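Local coordinates for protein mevalonate kinase, putative (Leishmania major, PDB 2HFS) that probably catalyses the ATP-dependent phosphorylation of (R)-mevalonate to (R)-5-phosphomevalonate, the kinase step that leads into isoprenoid and sterol biosynthesis, at residues His28-Gly33 against Tyr170-Gly175; Val60-Pro65 against Met100-Pro105. All blocks are in the same frame, centred on the assembly; numbering follows the deposited sequence.

Contact 1. Residues His28-Gly33 against Tyr170-Gly175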
loop_
_atom_site.group_PDB
_atom_site.type_symbol
_atom_site.label_atom_id
_atom_site.label_comp_id
_atom_site.label_asym_id
_atom_site.label_seq_id
_atom_site.Cartn_x
_atom_site.Cartn_y
_atom_site.Cartn_z
ATOM N N HIS A 28 -4.595 10.311 -6.925
ATOM C CA HIS A 28 -5.518 11.050 -7.805
ATOM C C HIS A 28 -4.883 11.840 -8.946
ATOM O O HIS A 28 -5.306 11.716 -10.102
ATOM C CB HIS A 28 -6.502 11.901 -6.982
ATOM C CG HIS A 28 -7.460 11.072 -6.195
ATOM N ND1 HIS A 28 -8.511 10.403 -6.783
ATOM C CD2 HIS A 28 -7.495 10.753 -4.880
ATOM C CE1 HIS A 28 -9.164 9.718 -5.863
ATOM N NE2 HIS A 28 -8.557 9.898 -4.701
ATOM N N PHE A 29 -3.861 12.637 -8.645
ATOM C CA PHE A 29 -3.192 13.427 -9.691
ATOM C C PHE A 29 -2.385 12.558 -10.656
ATOM O O PHE A 29 -2.216 12.895 -11.846
ATOM C CB PHE A 29 -2.315 14.500 -9.057
ATOM C CG PHE A 29 -3.102 15.544 -8.306
ATOM C CD1 PHE A 29 -3.095 15.581 -6.917
ATOM C CD2 PHE A 29 -3.883 16.475 -8.996
ATOM C CE1 PHE A 29 -3.840 16.541 -6.221
ATOM C CE2 PHE A 29 -4.616 17.457 -8.306
ATOM C CZ PHE A 29 -4.599 17.476 -6.910
ATOM N N VAL A 30 -1.909 11.432 -10.137
ATOM C CA VAL A 30 -1.214 10.423 -10.929
ATOM C C VAL A 30 -2.067 9.875 -12.093
ATOM O O VAL A 30 -1.539 9.561 -13.170
ATOM C CB VAL A 30 -0.721 9.270 -10.014
ATOM C CG1 VAL A 30 -1.917 8.507 -9.389
ATOM C CG2 VAL A 30 0.206 8.334 -10.759
ATOM N N VAL A 31 -3.372 9.756 -11.862
ATOM C CA VAL A 31 -4.335 9.353 -12.885
ATOM C C VAL A 31 -4.252 10.278 -14.111
ATOM O O VAL A 31 -4.525 9.853 -15.233
ATOM C CB VAL A 31 -5.765 9.312 -12.293
ATOM C CG1 VAL A 31 -6.845 9.092 -13.360
ATOM C CG2 VAL A 31 -5.842 8.236 -11.216
ATOM N N HIS A 32 -3.836 11.525 -13.878
ATOM C CA HIS A 32 -3.804 12.553 -14.917
ATOM C C HIS A 32 -2.393 12.884 -15.387
ATOM O O HIS A 32 -2.169 13.898 -16.069
ATOM C CB HIS A 32 -4.577 13.787 -14.437
ATOM C CG HIS A 32 -6.006 13.481 -14.128
ATOM N ND1 HIS A 32 -7.027 13.735 -15.016
ATOM C CD2 HIS A 32 -6.573 12.861 -13.065
ATOM C CE1 HIS A 32 -8.172 13.329 -14.493
ATOM N NE2 HIS A 32 -7.921 12.774 -13.322
ATOM N N GLY A 33 -1.448 12.023 -15.011
ATOM C CA GLY A 33 -0.110 12.042 -15.587
ATOM C C GLY A 33 0.968 12.576 -14.677
ATOM O O GLY A 33 2.113 12.707 -15.095
ATOM N N TYR A 170 6.191 6.587 -9.208
ATOM C CA TYR A 170 5.075 5.958 -9.911
ATOM C C TYR A 170 4.419 6.971 -10.829
ATOM O O TYR A 170 3.982 8.033 -10.388
ATOM C CB TYR A 170 4.098 5.392 -8.864
ATOM C CG TYR A 170 2.611 5.211 -9.202
ATOM C CD1 TYR A 170 1.645 5.497 -8.236
ATOM C CD2 TYR A 170 2.176 4.703 -10.428
ATOM C CE1 TYR A 170 0.295 5.320 -8.479
ATOM C CE2 TYR A 170 0.813 4.514 -10.686
ATOM C CZ TYR A 170 -0.118 4.828 -9.700
ATOM O OH TYR A 170 -1.475 4.665 -9.907
ATOM N N ARG A 171 4.399 6.658 -12.122
ATOM C CA ARG A 171 3.744 7.533 -13.096
ATOM C C ARG A 171 3.164 6.769 -14.279
ATOM O O ARG A 171 3.679 5.722 -14.672
ATOM C CB ARG A 171 4.690 8.644 -13.572
ATOM C CG ARG A 171 5.931 8.181 -14.305
ATOM C CD ARG A 171 6.763 9.324 -14.865
ATOM N NE ARG A 171 6.108 9.966 -16.002
ATOM C CZ ARG A 171 6.425 11.164 -16.486
ATOM N NH1 ARG A 171 7.391 11.885 -15.928
ATOM N NH2 ARG A 171 5.761 11.652 -17.525
ATOM N N ARG A 172 2.080 7.302 -14.831
ATOM C CA ARG A 172 1.533 6.811 -16.089
ATOM C C ARG A 172 2.334 7.357 -17.282
ATOM O O ARG A 172 2.094 8.476 -17.750
ATOM C CB ARG A 172 0.048 7.157 -16.198
ATOM C CG ARG A 172 -0.876 6.024 -15.794
ATOM C CD ARG A 172 -1.368 6.061 -14.368
ATOM N NE ARG A 172 -2.675 5.412 -14.251
ATOM C CZ ARG A 172 -3.333 5.241 -13.111
ATOM N NH1 ARG A 172 -2.812 5.660 -11.963
ATOM N NH2 ARG A 172 -4.517 4.642 -13.114
ATOM N N GLN A 173 3.289 6.544 -17.737
ATOM C CA GLN A 173 4.262 6.873 -18.785
ATOM C C GLN A 173 4.563 5.599 -19.599
ATOM O O GLN A 173 4.782 4.539 -19.017
ATOM C CB GLN A 173 5.556 7.392 -18.135
ATOM C CG GLN A 173 6.788 7.517 -19.057
ATOM C CD GLN A 173 7.062 8.946 -19.512
ATOM O OE1 GLN A 173 6.193 9.812 -19.423
ATOM N NE2 GLN A 173 8.274 9.191 -20.006
ATOM N N ASN A 174 4.541 5.662 -20.930
ATOM C CA ASN A 174 4.046 6.796 -21.695
ATOM C C ASN A 174 2.531 6.731 -21.702
ATOM O O ASN A 174 1.850 7.758 -21.776
ATOM C CB ASN A 174 4.567 6.732 -23.134
ATOM C CG ASN A 174 6.079 6.601 -23.212
ATOM O OD1 ASN A 174 6.682 5.769 -22.530
ATOM N ND2 ASN A 174 6.699 7.415 -24.058
ATOM N N GLY A 175 2.021 5.501 -21.619
ATOM C CA GLY A 175 0.593 5.219 -21.563
ATOM C C GLY A 175 0.293 4.009 -20.698
ATOM O O GLY A 175 -0.764 3.376 -20.839
HETATM O O HOH W 1 0.992 9.486 -13.815
#

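Contact 2. Residues Val60-Pro65 against Met100-Pro105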
loop_
_atom_site.group_PDB
_atom_site.type_symbol
_atom_site.label_atom_id
_atom_site.label_comp_id
_atom_site.label_asym_id
_atom_site.label_seq_id
_atom_site.Cartn_x
_atom_site.Cartn_y
_atom_site.Cartn_z
ATOM N N VAL A 60 -6.719 -22.407 3.781
ATOM C CA VAL A 60 -6.184 -21.123 4.257
ATOM C C VAL A 60 -6.375 -20.944 5.739
ATOM O O VAL A 60 -7.508 -21.006 6.256
ATOM C CB VAL A 60 -6.770 -19.888 3.525
ATOM C CG1 VAL A 60 -6.190 -18.567 4.101
ATOM C CG2 VAL A 60 -6.506 -19.950 2.043
ATOM N N ASP A 61 -5.256 -20.680 6.403
ATOM C CA ASP A 61 -5.221 -20.411 7.835
ATOM C C ASP A 61 -4.706 -18.985 7.988
ATOM O O ASP A 61 -3.505 -18.735 8.098
ATOM C CB ASP A 61 -4.350 -21.457 8.529
ATOM C CG ASP A 61 -4.255 -21.266 10.034
ATOM O OD1 ASP A 61 -5.075 -20.520 10.658
ATOM O OD2 ASP A 61 -3.362 -21.878 10.675
ATOM N N ASP A 62 -5.656 -18.050 7.930
ATOM C CA ASP A 62 -5.372 -16.625 7.852
ATOM C C ASP A 62 -5.317 -16.044 9.255
ATOM O O ASP A 62 -6.365 -15.833 9.920
ATOM C CB ASP A 62 -6.450 -15.923 7.002
ATOM C CG ASP A 62 -6.054 -14.514 6.583
ATOM O OD1 ASP A 62 -5.157 -13.916 7.227
ATOM O OD2 ASP A 62 -6.615 -13.931 5.626
ATOM N N GLN A 63 -4.093 -15.782 9.708
ATOM C CA GLN A 63 -3.867 -15.259 11.051
ATOM C C GLN A 63 -3.279 -13.851 11.117
ATOM O O GLN A 63 -2.796 -13.417 12.156
ATOM C CB GLN A 63 -3.021 -16.232 11.863
ATOM C CG GLN A 63 -3.539 -17.644 11.827
ATOM C CD GLN A 63 -3.353 -18.383 13.123
ATOM O OE1 GLN A 63 -2.590 -17.956 14.002
ATOM N NE2 GLN A 63 -4.060 -19.516 13.253
ATOM N N ARG A 64 -3.358 -13.120 10.018
ATOM C CA ARG A 64 -2.989 -11.701 10.009
ATOM C C ARG A 64 -3.760 -10.889 11.062
ATOM O O ARG A 64 -4.941 -11.173 11.328
ATOM C CB ARG A 64 -3.236 -11.100 8.615
ATOM C CG ARG A 64 -2.491 -11.764 7.511
ATOM C CD ARG A 64 -2.870 -11.232 6.155
ATOM N NE ARG A 64 -4.224 -11.590 5.753
ATOM C CZ ARG A 64 -4.903 -10.960 4.809
ATOM N NH1 ARG A 64 -4.343 -9.926 4.179
ATOM N NH2 ARG A 64 -6.132 -11.369 4.480
ATOM N N PRO A 65 -3.103 -9.895 11.667
ATOM C CA PRO A 65 -3.747 -9.032 12.626
ATOM C C PRO A 65 -4.616 -7.964 11.958
ATOM O O PRO A 65 -4.435 -6.769 12.197
ATOM C CB PRO A 65 -2.564 -8.392 13.377
ATOM C CG PRO A 65 -1.455 -8.343 12.389
ATOM C CD PRO A 65 -1.669 -9.567 11.503
HETATM N N MSE A 100 -1.931 -23.386 3.757
HETATM C CA MSE A 100 -1.399 -22.027 3.673
HETATM C C MSE A 100 -1.554 -21.372 5.048
HETATM O O MSE A 100 -2.661 -21.315 5.606
HETATM C CB MSE A 100 -2.189 -21.253 2.611
HETATM C CG MSE A 100 -1.627 -19.890 2.266
HETATM SE SE MSE A 100 -2.691 -18.992 0.858
HETATM C CE MSE A 100 -1.718 -17.356 0.903
ATOM N N PHE A 101 -0.452 -20.898 5.617
ATOM C CA PHE A 101 -0.538 -20.100 6.840
ATOM C C PHE A 101 -0.226 -18.648 6.505
ATOM O O PHE A 101 0.789 -18.384 5.864
ATOM C CB PHE A 101 0.425 -20.630 7.897
ATOM C CG PHE A 101 0.442 -19.810 9.158
ATOM C CD1 PHE A 101 -0.450 -20.096 10.198
ATOM C CD2 PHE A 101 1.342 -18.756 9.308
ATOM C CE1 PHE A 101 -0.445 -19.338 11.374
ATOM C CE2 PHE A 101 1.350 -17.979 10.485
ATOM C CZ PHE A 101 0.463 -18.271 11.511
ATOM N N ILE A 102 -1.104 -17.713 6.886
ATOM C CA ILE A 102 -0.814 -16.282 6.600
ATOM C C ILE A 102 -0.594 -15.493 7.877
ATOM O O ILE A 102 -1.465 -15.479 8.759
ATOM C CB ILE A 102 -1.911 -15.576 5.751
ATOM C CG1 ILE A 102 -2.573 -16.510 4.730
ATOM C CG2 ILE A 102 -1.320 -14.332 5.054
ATOM C CD1 ILE A 102 -3.713 -15.824 3.970
ATOM N N GLY A 103 0.538 -14.790 7.936
ATOM C CA GLY A 103 0.947 -14.054 9.131
ATOM C C GLY A 103 1.643 -12.737 8.856
ATOM O O GLY A 103 1.217 -11.964 7.982
ATOM N N GLY A 104 2.677 -12.443 9.648
ATOM C CA GLY A 104 3.418 -11.166 9.514
ATOM C C GLY A 104 2.720 -10.036 10.259
ATOM O O GLY A 104 1.530 -10.150 10.553
ATOM N N PRO A 105 3.437 -8.965 10.599
ATOM C CA PRO A 105 2.888 -7.926 11.501
ATOM C C PRO A 105 2.030 -6.868 10.827
ATOM O O PRO A 105 1.369 -6.111 11.518
ATOM C CB PRO A 105 4.145 -7.286 12.099
ATOM C CG PRO A 105 5.119 -7.367 11.017
ATOM C CD PRO A 105 4.823 -8.649 10.208
#

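Contact 1. Residues His28-Gly33 against Tyr170-Gly175
The carbonyl oxygen of Val30 takes two hydrogen bonds, from a water and from Gly33 N. The water donates to Val30 O at 2.6 Å and accepts a bond from Arg172 N, also at 2.6 Å. Gly33 N of the same turn bonds to Val30 O at 3.1 Å. No direct hydrogen bond joins the two segments, so the water is the polar link between loop and strand. Arg172 CD is a plain neighbour, 3.7 Å from Val30 O.

The apolar part is a CH-pi contact. Val30 CG2 sits over the centre of the Tyr170 ring, 3.7 Å from its centroid. CG2 is anti to the backbone N of Val30, while CG1 (chi1 65°) takes the place between N and the carbonyl carbon. From there CG1 meets Arg172 NH1 at 3.9 Å. The Arg172 chain bends at chi2 (96°). Val31 CA lies over one face of the Arg172 guanidinium, offset toward the rim.

The short 3-10 turn of the loop after strand 17-25 is thus set against strand 166-172. Strand 36-52 pairs with that strand and touches Val30 through Ala36. Helix 201-214 meets Val31 through His209.

Contact 2. Residues Val60-Pro65 against Met100-Pro105
Asp61 and its neighbours pair with Met100-Ile102 as parallel beta strands, whose short segments run 15° from parallel. Three backbone hydrogen bonds fix the register. Asp61 N gives to Met100 O at 2.8 Å, Ile102 N to Asp61 O at 2.9 Å, and Gln63 N to Ile102 O at 2.8 Å. Asp61 thus donates and accepts on the same strand edge. Phe101 CA adds a CA-H...O contact to Asp61 O.

A salt bridge forms within 60-65. Arg64 grips the Asp62 carboxylate side-on, NE to OD1 and NH2 to OD2. NH2 and OD2 are 2.8 Å apart, and both oxygens use their syn lone pairs. OD1 lies almost in the guanidinium plane, and the two bonds limit rotation of both groups. On the other face of the sheet, Gln63 NE2 bonds to Asp61 OD1 at 3.0 Å.

On the sheet face that carries Val60, Asp62, Met100 and Ile102, carbon atoms meet. Ile102 CD1 meets Val60 CG1 at 3.7 Å and also reaches Asp62 CG. Val60 CG2 lies beside the selenium of Met100. Ile102 CG2, anti to the backbone N, lies against Arg64 CD at 3.6 Å, so the aliphatic part of the arginine runs beside the isoleucine.

On the opposite sheet face, Asp61 and Gln63 meet the Phe101 ring. Asp61 OD2 comes to the ring edge in its plane, near CD1, with the carboxylate turned 83° to the ring. The Gln63 side chain crosses at about a right angle, its CD 3.5 Å from Phe101 CE1.

The two strands and helix 70-88 form a left-handed beta-alpha-beta unit, the unusual crossover known from the N-terminal domain of GHMP kinases. The helix touches Val60, Asp62, Arg64 and Met100. Strand 36-52 runs antiparallel on the other side of strand 97-103, and helix 114-130 covers Met100.

From the N terminus, the chain leaves strand 17-25 and enters the loop 28-33, the first half of contact 1. It then runs through strand 36-52 and strand 58-62 into the first half of contact 2. The chain next reaches strand 97-103, where contact 2 closes a loop of 34 residues that holds helix 70-88. Helices 114-130, 136-146 and 157-164 follow before strand 166-172 closes contact 1. Contact 2 is therefore nested inside contact 1. Both reach the same mixed sheet, which strand 36-52 spans by pairing with strands 97-103 and 166-172. They do not touch: their centres are 34 Å apart, on opposite sides of the chain's centre.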